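Local coordinates for regulatory protein YycH-like domain-containing protein (Eubacterium rectale, PDB 5COZ) that is of unknown function but carries a domain resembling the regulatory protein YycH and is probably an exported lipoprotein, at residues E71-D74 with K75-L79; M161-A165 with E166-E170; V173-A176 with K177-I181. One frame throughout, in Å; residues are numbered along the deposited sequence.

Contact 1 (E71-D74 with K75-L79)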
loop_
_atom_site.group_PDB
_atom_site.type_symbol
_atom_site.label_atom_id
_atom_site.label_comp_id
_atom_site.label_asym_id
_atom_site.label_seq_id
_atom_site.Cartn_x
_atom_site.Cartn_y
_atom_site.Cartn_z
ATOM N N GLU A 71 -22.992 -5.748 1.680
ATOM C CA GLU A 71 -24.218 -6.248 1.025
ATOM C C GLU A 71 -24.931 -7.328 1.851
ATOM O O GLU A 71 -26.152 -7.368 1.850
ATOM C CB GLU A 71 -23.948 -6.750 -0.394
ATOM C CG GLU A 71 -23.159 -8.047 -0.524
ATOM C CD GLU A 71 -22.951 -8.594 -1.929
ATOM O OE1 GLU A 71 -23.381 -7.942 -2.909
ATOM O OE2 GLU A 71 -22.332 -9.677 -2.045
ATOM N N ASN A 72 -24.169 -8.187 2.542
ATOM C CA ASN A 72 -24.711 -9.234 3.389
ATOM C C ASN A 72 -24.620 -8.692 4.800
ATOM O O ASN A 72 -23.512 -8.526 5.328
ATOM C CB ASN A 72 -23.916 -10.516 3.175
ATOM C CG ASN A 72 -24.381 -11.684 3.998
ATOM O OD1 ASN A 72 -24.529 -11.608 5.215
ATOM N ND2 ASN A 72 -24.543 -12.820 3.359
ATOM N N LYS A 73 -25.781 -8.367 5.394
ATOM C CA LYS A 73 -25.818 -7.730 6.707
ATOM C C LYS A 73 -25.123 -8.565 7.790
ATOM O O LYS A 73 -24.398 -7.981 8.591
ATOM C CB LYS A 73 -27.249 -7.391 7.108
ATOM C CG LYS A 73 -27.308 -6.421 8.266
ATOM C CD LYS A 73 -28.740 -6.109 8.583
ATOM C CE LYS A 73 -28.851 -5.206 9.774
ATOM N NZ LYS A 73 -30.287 -4.953 10.034
ATOM N N ASP A 74 -25.297 -9.907 7.797
ATOM C CA ASP A 74 -24.630 -10.803 8.767
ATOM C C ASP A 74 -23.117 -10.667 8.682
ATOM O O ASP A 74 -22.440 -10.510 9.710
ATOM C CB ASP A 74 -24.974 -12.288 8.516
ATOM C CG ASP A 74 -26.394 -12.725 8.811
ATOM O OD1 ASP A 74 -27.020 -12.137 9.725
ATOM O OD2 ASP A 74 -26.854 -13.726 8.185
ATOM N N LYS A 75 -22.577 -10.786 7.445
ATOM C CA LYS A 75 -21.141 -10.686 7.213
ATOM C C LYS A 75 -20.624 -9.329 7.624
ATOM O O LYS A 75 -19.513 -9.213 8.143
ATOM C CB LYS A 75 -20.812 -10.905 5.723
ATOM C CG LYS A 75 -20.924 -12.337 5.248
ATOM C CD LYS A 75 -20.571 -12.372 3.764
ATOM C CE LYS A 75 -20.287 -13.758 3.274
ATOM N NZ LYS A 75 -20.011 -13.765 1.810
ATOM N N CYS A 76 -21.428 -8.276 7.348
ATOM C CA CYS A 76 -21.053 -6.918 7.694
ATOM C C CYS A 76 -20.891 -6.790 9.207
ATOM O O CYS A 76 -19.898 -6.238 9.693
ATOM C CB CYS A 76 -22.107 -5.955 7.178
ATOM S SG CYS A 76 -21.659 -4.235 7.447
ATOM N N TYR A 77 -21.891 -7.278 9.958
ATOM C CA TYR A 77 -21.854 -7.171 11.405
ATOM C C TYR A 77 -20.751 -8.043 11.991
ATOM O O TYR A 77 -20.169 -7.657 13.010
ATOM C CB TYR A 77 -23.228 -7.507 12.016
ATOM C CG TYR A 77 -24.207 -6.343 11.998
ATOM C CD1 TYR A 77 -24.468 -5.638 10.816
ATOM C CD2 TYR A 77 -24.917 -5.987 13.141
ATOM C CE1 TYR A 77 -25.387 -4.592 10.786
ATOM C CE2 TYR A 77 -25.867 -4.965 13.116
ATOM C CZ TYR A 77 -26.091 -4.268 11.933
ATOM O OH TYR A 77 -27.036 -3.272 11.923
ATOM N N ASP A 78 -20.452 -9.181 11.347
ATOM C CA ASP A 78 -19.324 -10.009 11.802
ATOM C C ASP A 78 -18.007 -9.219 11.687
ATOM O O ASP A 78 -17.187 -9.269 12.602
ATOM C CB ASP A 78 -19.245 -11.312 10.993
ATOM C CG ASP A 78 -20.337 -12.316 11.324
ATOM O OD1 ASP A 78 -20.936 -12.211 12.426
ATOM O OD2 ASP A 78 -20.536 -13.251 10.525
ATOM N N LEU A 79 -17.832 -8.469 10.576
ATOM C CA LEU A 79 -16.645 -7.645 10.408
ATOM C C LEU A 79 -16.653 -6.513 11.469
ATOM O O LEU A 79 -15.624 -6.226 12.105
ATOM C CB LEU A 79 -16.614 -7.090 8.994
ATOM C CG LEU A 79 -15.448 -6.124 8.695
ATOM C CD1 LEU A 79 -14.086 -6.777 9.001
ATOM C CD2 LEU A 79 -15.534 -5.624 7.235
HETATM O O HOH W 1 -20.729 -10.825 0.710
#
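The N-terminal cap of helix 73-87 is formed by Asn-72, whose side chain turns back over the first turn and accepts from the backbone N of Lys-75. The bond from Lys-75 N to Asn-72 OD1 measures 3.1 Å and is nearly straight at the hydrogen (170°). The donor nevertheless stands 39° above the plane of the amide, so it does not sit on a lone pair. With CG anti to its own backbone N (chi1 -180°), Asn-72 carries its amide over the start of the Lys-75 chain. The two side chains cross at about a right angle, and Asn-72 CG rests 3.7 Å from Lys-75 CG. Past this crossing the extended lysine runs out to the surface, where its NZ donates to a water at 3.2 Å; the same water reaches Glu-71 OE2 by a weak bond only. The cap thus satisfies one of the amides that the first turn cannot pair, and the regular helical pattern begins at once with Cys-76 N donating to Asn-72 O at 2.9 Å. Right after the cap, Lys-73 and Tyr-77, one turn apart, lie side by side and point the same way. Lys-73 CG comes within 3.7 Å of Tyr-77 CE1, while Lys-73 CE reaches to 3.4 Å from Tyr-77 OH, so the aliphatic chain follows the length of the ring. Tyr-77 also makes an edge-to-face contact with Trp-109, and its hydroxyl has a weak bond with Gln-96. Cys-76 is buried against Tyr-107 and Ile-120 of the antiparallel sheet beneath the helix. Asp-78 N donates to Asp-74 O at 2.9 Å, continuing the helix along its exposed flank.

Contact 2 (M161-A165 with E166-E170)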
loop_
_atom_site.group_PDB
_atom_site.type_symbol
_atom_site.label_atom_id
_atom_site.label_comp_id
_atom_site.label_asym_id
_atom_site.label_seq_id
_atom_site.Cartn_x
_atom_site.Cartn_y
_atom_site.Cartn_z
HETATM N N MSE A 161 8.119 4.121 23.232
HETATM C CA MSE A 161 8.349 3.640 24.580
HETATM C C MSE A 161 7.267 2.741 25.165
HETATM O O MSE A 161 7.553 2.066 26.161
HETATM C CB MSE A 161 8.599 4.808 25.517
HETATM C CG MSE A 161 9.989 5.395 25.313
HETATM SE SE MSE A 161 10.496 6.649 26.700
HETATM C CE MSE A 161 9.523 8.110 26.016
ATOM N N PHE A 162 6.068 2.689 24.571
ATOM C CA PHE A 162 4.991 1.889 25.156
ATOM C C PHE A 162 5.062 0.424 24.732
ATOM O O PHE A 162 4.473 -0.418 25.412
ATOM C CB PHE A 162 3.621 2.492 24.818
ATOM C CG PHE A 162 3.369 2.679 23.336
ATOM C CD1 PHE A 162 2.779 1.668 22.580
ATOM C CD2 PHE A 162 3.667 3.886 22.711
ATOM C CE1 PHE A 162 2.534 1.856 21.212
ATOM C CE2 PHE A 162 3.413 4.071 21.353
ATOM C CZ PHE A 162 2.880 3.044 20.605
HETATM N N MSE A 163 5.757 0.126 23.615
HETATM C CA MSE A 163 5.954 -1.245 23.153
HETATM C C MSE A 163 6.998 -1.243 22.045
HETATM O O MSE A 163 7.155 -0.252 21.324
HETATM C CB MSE A 163 4.638 -1.921 22.707
HETATM C CG MSE A 163 4.166 -1.504 21.318
HETATM SE SE MSE A 163 2.337 -1.997 20.899
HETATM C CE MSE A 163 2.370 -3.837 21.398
ATOM N N SER A 164 7.734 -2.352 21.934
ATOM C CA SER A 164 8.762 -2.454 20.907
ATOM C C SER A 164 8.113 -2.608 19.529
ATOM O O SER A 164 6.941 -3.017 19.425
ATOM C CB SER A 164 9.687 -3.637 21.174
ATOM O OG SER A 164 8.972 -4.852 20.988
ATOM N N ALA A 165 8.881 -2.328 18.477
ATOM C CA ALA A 165 8.372 -2.510 17.116
ATOM C C ALA A 165 8.046 -3.982 16.859
ATOM O O ALA A 165 7.047 -4.273 16.199
ATOM C CB ALA A 165 9.392 -2.019 16.116
ATOM N N GLU A 166 8.864 -4.899 17.437
ATOM C CA GLU A 166 8.647 -6.340 17.306
ATOM C C GLU A 166 7.307 -6.736 17.952
ATOM O O GLU A 166 6.527 -7.469 17.332
ATOM C CB GLU A 166 9.825 -7.114 17.921
ATOM C CG GLU A 166 9.723 -8.624 17.780
ATOM C CD GLU A 166 10.780 -9.430 18.512
ATOM O OE1 GLU A 166 10.972 -9.207 19.731
ATOM O OE2 GLU A 166 11.373 -10.333 17.878
ATOM N N GLU A 167 7.018 -6.248 19.178
ATOM C CA GLU A 167 5.769 -6.554 19.856
ATOM C C GLU A 167 4.576 -5.929 19.099
ATOM O O GLU A 167 3.527 -6.559 18.971
ATOM C CB GLU A 167 5.813 -6.096 21.318
ATOM C CG GLU A 167 4.706 -6.736 22.145
ATOM C CD GLU A 167 4.658 -6.412 23.628
ATOM O OE1 GLU A 167 5.733 -6.358 24.267
ATOM O OE2 GLU A 167 3.534 -6.292 24.166
ATOM N N ALA A 168 4.755 -4.705 18.571
ATOM C CA ALA A 168 3.727 -4.025 17.801
ATOM C C ALA A 168 3.414 -4.807 16.505
ATOM O O ALA A 168 2.242 -5.003 16.187
ATOM C CB ALA A 168 4.194 -2.604 17.478
ATOM N N GLU A 169 4.462 -5.334 15.856
ATOM C CA GLU A 169 4.286 -6.142 14.641
ATOM C C GLU A 169 3.530 -7.428 14.945
ATOM O O GLU A 169 2.662 -7.825 14.168
ATOM C CB GLU A 169 5.626 -6.451 13.984
ATOM C CG GLU A 169 5.396 -7.118 12.638
ATOM C CD GLU A 169 6.611 -7.392 11.788
ATOM O OE1 GLU A 169 7.710 -6.898 12.123
ATOM O OE2 GLU A 169 6.446 -8.068 10.748
ATOM N N GLU A 170 3.808 -8.046 16.095
ATOM C CA GLU A 170 3.087 -9.259 16.484
ATOM C C GLU A 170 1.591 -8.970 16.653
ATOM O O GLU A 170 0.759 -9.777 16.222
ATOM C CB GLU A 170 3.683 -9.842 17.770
ATOM C CG GLU A 170 5.025 -10.515 17.522
ATOM C CD GLU A 170 5.861 -10.928 18.721
ATOM O OE1 GLU A 170 5.522 -10.539 19.861
ATOM O OE2 GLU A 170 6.888 -11.614 18.510
HETATM O O HOH W 2 7.312 -4.247 23.926
HETATM O O HOH W 3 10.362 -7.048 21.846
HETATM O O HOH W 4 8.423 -4.672 13.433
#
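Ser-164 is the N-cap of helix 165-178, and its hydroxyl bends round to meet the backbone N of Glu-167. That bond, Glu-167 N to Ser-164 OG, is 3.0 Å long with an angle of 163° at the hydrogen. The serine torsion makes it possible: OG stands between the backbone N and the carbonyl carbon (chi1 68°), which turns it in towards the first turn. In a full capping box the glutamate three residues on would bind the backbone N of the serine in return. Here a water does that work, accepting from Ser-164 N at 2.8 Å and donating to Glu-167 OE1 at 2.7 Å. The extended Glu-167 chain, CG anti to the backbone N (chi1 -164°), carries OE1 to this water. Glu-167 CB packs 3.4 Å from Ser-164 OG. A second water joins Ser-164 OG to Glu-166 OE1, so the hydroxyl is gripped from both the helix and the solvent. Immediately before the cap, Met-163, modelled as selenomethionine, probably pairs with Ala-168 as a hydrophobic staple, with Met-163 SE 3.9 Å from Ala-168 CB. The chain of Met-163 bends at its end, bringing CE near CG of Glu-167, whose side chain it meets at about a right angle. Met-163 was modelled in two conformers, so its approaches, the staple included, are somewhat doubtful. Ala-168 continues inward onto Tyr-212 and Phe-214, and the hydroxyl of Tyr-212 bonds to Met-163 O, tying the start of the helix to strand 211-220. Glu-169 sends OE2 to Asn-187 ND2. Its other oxygen, Glu-169 OE1, accepts from a third water at 2.7 Å, and this water also donates weakly to Ala-165 O at 3.1 Å.

Contact 3 (V173-A176 with K177-I181)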
loop_
_atom_site.group_PDB
_atom_site.type_symbol
_atom_site.label_atom_id
_atom_site.label_comp_id
_atom_site.label_asym_id
_atom_site.label_seq_id
_atom_site.Cartn_x
_atom_site.Cartn_y
_atom_site.Cartn_z
ATOM N N VAL A 173 0.068 -8.526 13.092
ATOM C CA VAL A 173 -0.035 -9.834 12.420
ATOM C C VAL A 173 -1.233 -10.613 13.000
ATOM O O VAL A 173 -2.029 -11.186 12.250
ATOM C CB VAL A 173 1.320 -10.588 12.561
ATOM C CG1 VAL A 173 1.165 -12.082 12.235
ATOM C CG2 VAL A 173 2.392 -9.950 11.672
ATOM N N LYS A 174 -1.382 -10.578 14.331
ATOM C CA LYS A 174 -2.493 -11.238 15.025
ATOM C C LYS A 174 -3.832 -10.617 14.587
ATOM O O LYS A 174 -4.789 -11.349 14.335
ATOM C CB LYS A 174 -2.293 -11.132 16.549
ATOM C CG LYS A 174 -3.413 -11.720 17.402
ATOM C CD LYS A 174 -3.211 -11.273 18.856
ATOM C CE LYS A 174 -4.352 -11.648 19.773
ATOM N NZ LYS A 174 -4.276 -13.070 20.191
ATOM N N THR A 175 -3.869 -9.283 14.396
ATOM C CA THR A 175 -5.106 -8.601 13.982
ATOM C C THR A 175 -5.488 -8.972 12.541
ATOM O O THR A 175 -6.657 -9.228 12.267
ATOM C CB THR A 175 -4.955 -7.083 14.150
ATOM O OG1 THR A 175 -4.599 -6.822 15.514
ATOM C CG2 THR A 175 -6.240 -6.326 13.820
ATOM N N ALA A 176 -4.505 -8.991 11.618
ATOM C CA ALA A 176 -4.819 -9.376 10.239
ATOM C C ALA A 176 -5.342 -10.819 10.203
ATOM O O ALA A 176 -6.255 -11.121 9.443
ATOM C CB ALA A 176 -3.583 -9.227 9.351
ATOM N N LYS A 177 -4.779 -11.712 11.059
ATOM C CA LYS A 177 -5.223 -13.108 11.131
ATOM C C LYS A 177 -6.663 -13.169 11.640
ATOM O O LYS A 177 -7.482 -13.874 11.047
ATOM C CB LYS A 177 -4.287 -13.918 12.029
ATOM C CG LYS A 177 -4.593 -15.412 12.070
ATOM C CD LYS A 177 -3.620 -16.111 13.012
ATOM C CE LYS A 177 -4.001 -17.543 13.309
ATOM N NZ LYS A 177 -3.747 -18.436 12.147
ATOM N N GLU A 178 -6.985 -12.416 12.711
ATOM C CA GLU A 178 -8.362 -12.331 13.246
ATOM C C GLU A 178 -9.339 -11.848 12.199
ATOM O O GLU A 178 -10.481 -12.303 12.153
ATOM C CB GLU A 178 -8.444 -11.332 14.406
ATOM C CG GLU A 178 -7.711 -11.686 15.678
ATOM C CD GLU A 178 -7.678 -10.585 16.730
ATOM O OE1 GLU A 178 -7.903 -9.397 16.395
ATOM O OE2 GLU A 178 -7.417 -10.922 17.904
ATOM N N LEU A 179 -8.894 -10.900 11.345
ATOM C CA LEU A 179 -9.761 -10.341 10.312
ATOM C C LEU A 179 -9.910 -11.269 9.111
ATOM O O LEU A 179 -10.680 -10.976 8.189
ATOM C CB LEU A 179 -9.176 -8.985 9.844
ATOM C CG LEU A 179 -9.326 -7.808 10.799
ATOM C CD1 LEU A 179 -8.480 -6.626 10.313
ATOM C CD2 LEU A 179 -10.803 -7.394 10.972
ATOM N N GLU A 180 -9.114 -12.367 9.090
ATOM C CA GLU A 180 -9.121 -13.365 8.025
ATOM C C GLU A 180 -8.674 -12.737 6.714
ATOM O O GLU A 180 -9.176 -13.068 5.637
ATOM C CB GLU A 180 -10.489 -14.081 7.886
ATOM C CG GLU A 180 -10.972 -14.677 9.200
ATOM C CD GLU A 180 -12.371 -15.259 9.159
ATOM O OE1 GLU A 180 -13.299 -14.566 8.688
ATOM O OE2 GLU A 180 -12.549 -16.389 9.663
ATOM N N ILE A 181 -7.655 -11.849 6.812
ATOM C CA ILE A 181 -7.088 -11.224 5.634
ATOM C C ILE A 181 -5.681 -11.757 5.461
ATOM O O ILE A 181 -4.800 -11.451 6.280
ATOM C CB ILE A 181 -7.097 -9.664 5.726
ATOM C CG1 ILE A 181 -8.514 -9.105 6.006
ATOM C CG2 ILE A 181 -6.486 -9.048 4.427
ATOM C CD1 ILE A 181 -8.528 -7.596 6.322
HETATM O O HOH W 5 -6.473 -13.408 17.911
HETATM O O HOH W 6 -6.582 -7.039 17.585
#
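The carboxylate of Glu-178 turns one face back towards the helix it grows from: on that side lie Thr-175 CA, 3.8 Å from Glu-178 OE1, and Lys-174 O, under the stem of the glutamate. From the same side Lys-174 CE comes obliquely to Glu-178 OE2, at 3.7 Å. Each carboxylate oxygen takes a water. One donates to both Glu-178 OE1 and Thr-175 OG1; the other, standing only slightly out of the carboxylate plane, donates to Glu-178 OE2 at 2.7 Å and links only weakly to Lys-174 NZ. The ammonium, Lys-174 NZ, itself stays 4.4 Å from Glu-178 OE2, beyond a salt bridge, whereas Lys-85 of helix 73-87 does make one with this oxygen. With OG1 beside its own backbone N (chi1 -56°), Thr-175 bonds back to Leu-171 O and directs CG2 alongside Leu-179, 4.2 Å from Leu-179 CD1. At the C-terminal end, helix 165-178 closes in a Schellman motif. Glu-180 takes a positive phi of 64°, Ile-181 N donates to Ala-176 O at 3.1 Å and Glu-180 N donates to Lys-177 O at 3.0 Å. Before the reversal Leu-179 packs on Leu-79, Leu-83 and Leu-256, and after it Ile-181 comes down on Pro-218 and Ile-258 of the sheet. Carbonyls at the end of the helix are thereby paired as the chain turns away, and the negative charge of Glu-178, set among two lysines and two waters, is probably well stabilised.

Overall arrangement
Contacts 2 and 3 are the two ends of one helix, 165-178, with centres about 17 Å apart: a serine cap opens it and a Schellman turn closes it. Contact 1 begins another helix, 73-87, packed on the same antiparallel sheet, and lies about 17 Å from contact 3 between centres. These two touch directly, Leu-79 CD1 meeting Leu-179 CD2 at 3.9 Å, which joins the helices over the sheet. Contacts 1 and 2 stay separate, their nearest atoms about 17 Å apart. None of the contacts forms the sodium site at Gln-208 and Asp-210, but contact 2 borders it through Phe-162, which packs on Asp-210.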